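Local coordinates for interferon-activable protein 202 (Mus musculus, PDB 4L5R) that binds double-stranded DNA without sequence specificity through its first HIN-200 domain and restrains activation of the AIM2 inflammasome, probably by sequestering cytosolic DNA, at residues Arg50-Asn55 and Gly122-Gly127; Lys115-Asp120 and Gly183-His188. All coordinates share one frame; numbering follows the deposited sequence.

Contact 1. Residues Arg50-Asn55 and Gly122-Gly127; sequences RVKVFN and GTLIYG. With NA (sodium ion), chain D; nucleotides of chain B.
R50 reaches Y126 with CG anti to the carbonyl carbon (chi1 -50°) and a bend at chi2 that lays CG, CD and NE over one face of the tyrosine ring and the guanidinium over Y126 CB. Its CG stands 3.8 Å from the centroid of the Y126 ring, almost on the normal, in a CH-pi contact. The two side chains run past each other in opposite directions, the guanidinium tilted 17° from the ring plane and its NH1 bonded to T41 OG1 and A107 O. At the far end of the ring, a water lies 2.8 Å from Y126 OH and donates to V51 O at 2.7 Å. The extended K52 brings CE to 3.7 Å from the same Y126 OH, and its NZ to 3.7 Å from L124 CD1; the ammonium is hydrogen-bonded to H192 and S175. Beyond the strand, F54 O binds a sodium ion together with N36 O. A leucine in place of Y126 would probably leave the R50 chain without its flat support and the water without its hydroxyl partner. Two strands from different OB folds, running at 103°, thus meet through CH-pi and van der Waals packing plus one water bridge, their charged ends bonded elsewhere.

Contact 2. Residues Lys115-Asp120 and Gly183-His188; sequences KIKELD and GKPILH
K117 NZ is gripped by two acceptors, the carboxylate of D150 in a salt bridge and the backbone carbonyl of N151 in a hydrogen bond, so the tip of this lysine is tied down beside strand 151-156. The methylenes below it then serve as an apolar surface: K117 CG lies 4.3 Å from P185 CB, along a chain that is fully extended beyond CG (chi2 -180°). One layer further in, the branch methyl of I116 meets one methyl of L187, CG2 to CD2 at 4.2 Å, with the two side chains crossing at about a right angle. Both touches are loose van der Waals packing, and the contact buries a modest 161 Å² in total. On the first segment a type I turn runs from I116 to L119, its L119 N bonded to I116 O at 3.0 Å. The contact thus packs the end region of helix 113-116 and the turn that follows in the chain onto the sheet of the second OB fold of this HIN-200 domain, by way of P185 and L187. Strand 186-188 lies between 151-156 and 176-179, while I116 and L187 both also rest on I125 of strand 124-136.

Strand 124-136 joins the two contacts by using both of its sides. Y126 and L124 point toward the first OB fold in contact 1, whereas I125 between them turns the other way and enters the apolar core beneath contact 2. There I125 CG1 packs 3.8 Å from L187 CD2, and I125 CD1 lies 3.9 Å from L119 CD1, although the centres of the contacts are about 17 Å apart. Contact 1 therefore couples one fold to the other, and contact 2 packs within the second fold. DNA runs near both: G122 CA comes within 3.6 Å of OP1 of DG7 of chain B, and contact 2 approaches the nucleic acid to about 4 Å at its nearest atom.

Contact 1. Residues Arg50-Asn55 and Gly122-Gly127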
# COMPACT_ATOMS: atom_id res chain seq x y z
N ARG A 50 -5.83 -2.79 -1.73
CA ARG A 50 -4.91 -1.72 -1.41
C ARG A 50 -5.20 -0.59 -2.39
O ARG A 50 -5.57 -0.84 -3.54
CB ARG A 50 -3.45 -2.16 -1.57
CG ARG A 50 -3.10 -3.47 -0.89
CD ARG A 50 -3.13 -3.39 0.63
NE ARG A 50 -2.70 -4.67 1.21
CZ ARG A 50 -2.91 -5.04 2.47
NH1 ARG A 50 -3.55 -4.23 3.30
NH2 ARG A 50 -2.48 -6.23 2.90
N VAL A 51 -5.02 0.64 -1.92
CA VAL A 51 -5.39 1.80 -2.69
C VAL A 51 -4.24 2.81 -2.60
O VAL A 51 -3.63 2.97 -1.53
CB VAL A 51 -6.66 2.46 -2.11
CG1 VAL A 51 -7.15 3.61 -3.02
CG2 VAL A 51 -7.76 1.42 -1.87
N LYS A 52 -3.92 3.43 -3.72
CA LYS A 52 -3.00 4.56 -3.74
C LYS A 52 -3.79 5.78 -4.17
O LYS A 52 -4.42 5.78 -5.24
CB LYS A 52 -1.84 4.32 -4.70
CG LYS A 52 -0.88 3.20 -4.25
CD LYS A 52 0.05 2.76 -5.38
CE LYS A 52 1.05 1.71 -4.88
NZ LYS A 52 2.02 1.35 -5.94
N VAL A 53 -3.74 6.82 -3.34
CA VAL A 53 -4.57 8.00 -3.58
C VAL A 53 -3.65 9.19 -3.83
O VAL A 53 -2.74 9.44 -3.05
CB VAL A 53 -5.52 8.27 -2.39
CG1 VAL A 53 -6.44 9.45 -2.71
CG2 VAL A 53 -6.34 7.02 -2.04
N PHE A 54 -3.87 9.90 -4.93
CA PHE A 54 -2.96 10.96 -5.36
C PHE A 54 -3.60 12.32 -5.22
O PHE A 54 -2.94 13.35 -5.33
CB PHE A 54 -2.52 10.72 -6.81
CG PHE A 54 -1.79 9.43 -6.97
CD1 PHE A 54 -0.48 9.32 -6.53
CD2 PHE A 54 -2.41 8.32 -7.50
CE1 PHE A 54 0.20 8.12 -6.62
CE2 PHE A 54 -1.72 7.11 -7.61
CZ PHE A 54 -0.42 7.01 -7.18
N ASN A 55 -4.89 12.32 -4.96
CA ASN A 55 -5.62 13.57 -4.84
C ASN A 55 -5.82 13.90 -3.37
O ASN A 55 -6.62 13.26 -2.70
CB ASN A 55 -6.96 13.46 -5.56
CG ASN A 55 -7.77 14.73 -5.46
OD1 ASN A 55 -7.31 15.72 -4.88
ND2 ASN A 55 -8.98 14.72 -6.02
N GLY A 122 8.43 -8.41 -8.94
CA GLY A 122 7.66 -7.24 -9.29
C GLY A 122 6.39 -7.13 -8.47
O GLY A 122 5.73 -6.09 -8.47
N THR A 123 6.04 -8.21 -7.77
CA THR A 123 4.84 -8.19 -6.94
C THR A 123 4.96 -7.16 -5.82
O THR A 123 5.99 -7.07 -5.14
CB THR A 123 4.54 -9.58 -6.34
OG1 THR A 123 4.38 -10.54 -7.39
CG2 THR A 123 3.27 -9.55 -5.50
N LEU A 124 3.91 -6.37 -5.62
CA LEU A 124 3.91 -5.38 -4.55
C LEU A 124 3.56 -6.01 -3.22
O LEU A 124 2.57 -6.74 -3.10
CB LEU A 124 2.93 -4.25 -4.87
CG LEU A 124 3.32 -3.47 -6.11
CD1 LEU A 124 2.32 -2.34 -6.38
CD2 LEU A 124 4.75 -2.92 -5.97
N ILE A 125 4.38 -5.72 -2.22
CA ILE A 125 4.26 -6.36 -0.92
C ILE A 125 3.90 -5.35 0.16
O ILE A 125 4.51 -4.28 0.27
CB ILE A 125 5.59 -7.05 -0.53
CG1 ILE A 125 6.01 -8.05 -1.61
CG2 ILE A 125 5.48 -7.69 0.84
CD1 ILE A 125 4.96 -9.14 -1.91
N TYR A 126 2.95 -5.73 1.00
CA TYR A 126 2.54 -4.90 2.11
C TYR A 126 2.52 -5.78 3.32
O TYR A 126 2.19 -6.97 3.22
CB TYR A 126 1.09 -4.42 1.90
CG TYR A 126 0.84 -3.44 0.78
CD1 TYR A 126 0.97 -3.83 -0.55
CD2 TYR A 126 0.44 -2.14 1.06
CE1 TYR A 126 0.71 -2.93 -1.57
CE2 TYR A 126 0.17 -1.23 0.04
CZ TYR A 126 0.31 -1.64 -1.27
OH TYR A 126 0.05 -0.75 -2.29
N GLY A 127 2.83 -5.22 4.49
CA GLY A 127 2.73 -6.01 5.70
C GLY A 127 3.44 -5.42 6.90
O GLY A 127 4.11 -4.39 6.80
NA NA D . -0.33 14.01 -6.21
P DG B 7 10.87 -3.97 -9.60
OP1 DG B 7 9.40 -4.05 -9.60
OP2 DG B 7 11.60 -3.55 -8.37
O5' DG B 7 11.50 -5.38 -10.01
C5' DG B 7 10.88 -6.13 -11.06
C4' DG B 7 11.93 -6.84 -11.90
O4' DG B 7 12.61 -5.89 -12.76
C3' DG B 7 13.01 -7.57 -11.10
O3' DG B 7 13.15 -8.85 -11.68
C2' DG B 7 14.26 -6.72 -11.28
C1' DG B 7 14.01 -6.10 -12.64
N9 DG B 7 14.68 -4.81 -12.83
C8 DG B 7 14.47 -3.64 -12.15
N7 DG B 7 15.24 -2.66 -12.56
C5 DG B 7 16.00 -3.22 -13.57
C6 DG B 7 17.01 -2.65 -14.40
O6 DG B 7 17.45 -1.49 -14.40
N1 DG B 7 17.52 -3.59 -15.30
C2 DG B 7 17.11 -4.90 -15.39
N2 DG B 7 17.71 -5.67 -16.30
N3 DG B 7 16.17 -5.44 -14.63
C4 DG B 7 15.67 -4.55 -13.75
O HOH W 1 -1.56 1.24 -1.17

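Contact 2. Residues Lys115-Asp120 and Gly183-His188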
# COMPACT_ATOMS: atom_id res chain seq x y z
N LYS A 115 6.17 -17.52 2.12
CA LYS A 115 5.18 -17.44 1.05
C LYS A 115 5.42 -16.22 0.15
O LYS A 115 5.21 -16.28 -1.07
CB LYS A 115 3.75 -17.40 1.62
CG LYS A 115 3.23 -18.75 2.12
CD LYS A 115 3.00 -19.73 0.97
N ILE A 116 5.86 -15.12 0.75
CA ILE A 116 6.18 -13.94 -0.04
C ILE A 116 7.22 -14.29 -1.11
O ILE A 116 7.08 -13.88 -2.28
CB ILE A 116 6.67 -12.77 0.85
CG1 ILE A 116 5.47 -12.15 1.58
CG2 ILE A 116 7.40 -11.72 0.02
CD1 ILE A 116 5.86 -11.19 2.71
N LYS A 117 8.23 -15.07 -0.72
CA LYS A 117 9.34 -15.41 -1.60
C LYS A 117 8.94 -16.21 -2.84
O LYS A 117 9.67 -16.25 -3.83
CB LYS A 117 10.44 -16.15 -0.82
CG LYS A 117 11.18 -15.27 0.21
CD LYS A 117 12.26 -16.07 0.95
CE LYS A 117 13.04 -15.19 1.92
NZ LYS A 117 14.13 -15.96 2.61
N GLU A 118 7.77 -16.83 -2.79
CA GLU A 118 7.30 -17.64 -3.91
C GLU A 118 6.54 -16.84 -4.97
O GLU A 118 6.24 -17.35 -6.05
CB GLU A 118 6.43 -18.79 -3.40
CG GLU A 118 7.18 -19.75 -2.47
N LEU A 119 6.22 -15.58 -4.66
CA LEU A 119 5.48 -14.74 -5.59
C LEU A 119 6.36 -14.31 -6.76
O LEU A 119 7.58 -14.46 -6.70
CB LEU A 119 4.89 -13.52 -4.89
CG LEU A 119 3.95 -13.84 -3.72
CD1 LEU A 119 3.42 -12.57 -3.08
CD2 LEU A 119 2.79 -14.73 -4.20
N ASP A 120 5.75 -13.79 -7.82
CA ASP A 120 6.47 -13.33 -9.00
C ASP A 120 7.27 -12.07 -8.69
O ASP A 120 6.83 -11.24 -7.90
CB ASP A 120 5.50 -12.99 -10.14
CG ASP A 120 4.78 -14.21 -10.70
OD1 ASP A 120 5.27 -15.34 -10.53
OD2 ASP A 120 3.72 -14.02 -11.33
N GLY A 183 20.24 -15.41 -6.78
CA GLY A 183 20.61 -14.82 -5.51
C GLY A 183 19.40 -14.73 -4.59
O GLY A 183 18.33 -15.22 -4.93
N LYS A 184 19.57 -14.11 -3.43
CA LYS A 184 18.49 -14.06 -2.45
C LYS A 184 17.39 -13.07 -2.83
O LYS A 184 17.67 -11.95 -3.25
CB LYS A 184 19.03 -13.75 -1.05
CG LYS A 184 19.50 -14.98 -0.29
CD LYS A 184 19.42 -14.80 1.22
CE LYS A 184 20.61 -14.03 1.78
NZ LYS A 184 20.54 -13.91 3.26
N PRO A 185 16.13 -13.51 -2.70
CA PRO A 185 15.03 -12.56 -2.90
C PRO A 185 15.09 -11.46 -1.85
O PRO A 185 15.58 -11.69 -0.74
CB PRO A 185 13.78 -13.43 -2.69
CG PRO A 185 14.23 -14.84 -2.90
CD PRO A 185 15.66 -14.88 -2.43
N ILE A 186 14.59 -10.27 -2.20
CA ILE A 186 14.57 -9.17 -1.26
C ILE A 186 13.33 -8.34 -1.54
O ILE A 186 12.68 -8.52 -2.56
CB ILE A 186 15.79 -8.24 -1.44
CG1 ILE A 186 15.76 -7.61 -2.83
CG2 ILE A 186 17.11 -8.99 -1.20
CD1 ILE A 186 16.85 -6.56 -3.06
N LEU A 187 13.02 -7.42 -0.63
CA LEU A 187 11.98 -6.44 -0.89
C LEU A 187 12.66 -5.09 -1.11
O LEU A 187 13.44 -4.65 -0.26
CB LEU A 187 11.04 -6.35 0.30
CG LEU A 187 10.41 -7.68 0.69
CD1 LEU A 187 9.51 -7.47 1.90
CD2 LEU A 187 9.64 -8.23 -0.52
N HIS A 188 12.37 -4.46 -2.24
CA HIS A 188 13.06 -3.22 -2.63
C HIS A 188 12.04 -2.10 -2.79
O HIS A 188 10.92 -2.32 -3.28
CB HIS A 188 13.81 -3.45 -3.95
CG HIS A 188 14.82 -2.39 -4.27
ND1 HIS A 188 14.48 -1.15 -4.77
CD2 HIS A 188 16.18 -2.40 -4.18
CE1 HIS A 188 15.58 -0.44 -4.97
NE2 HIS A 188 16.62 -1.17 -4.61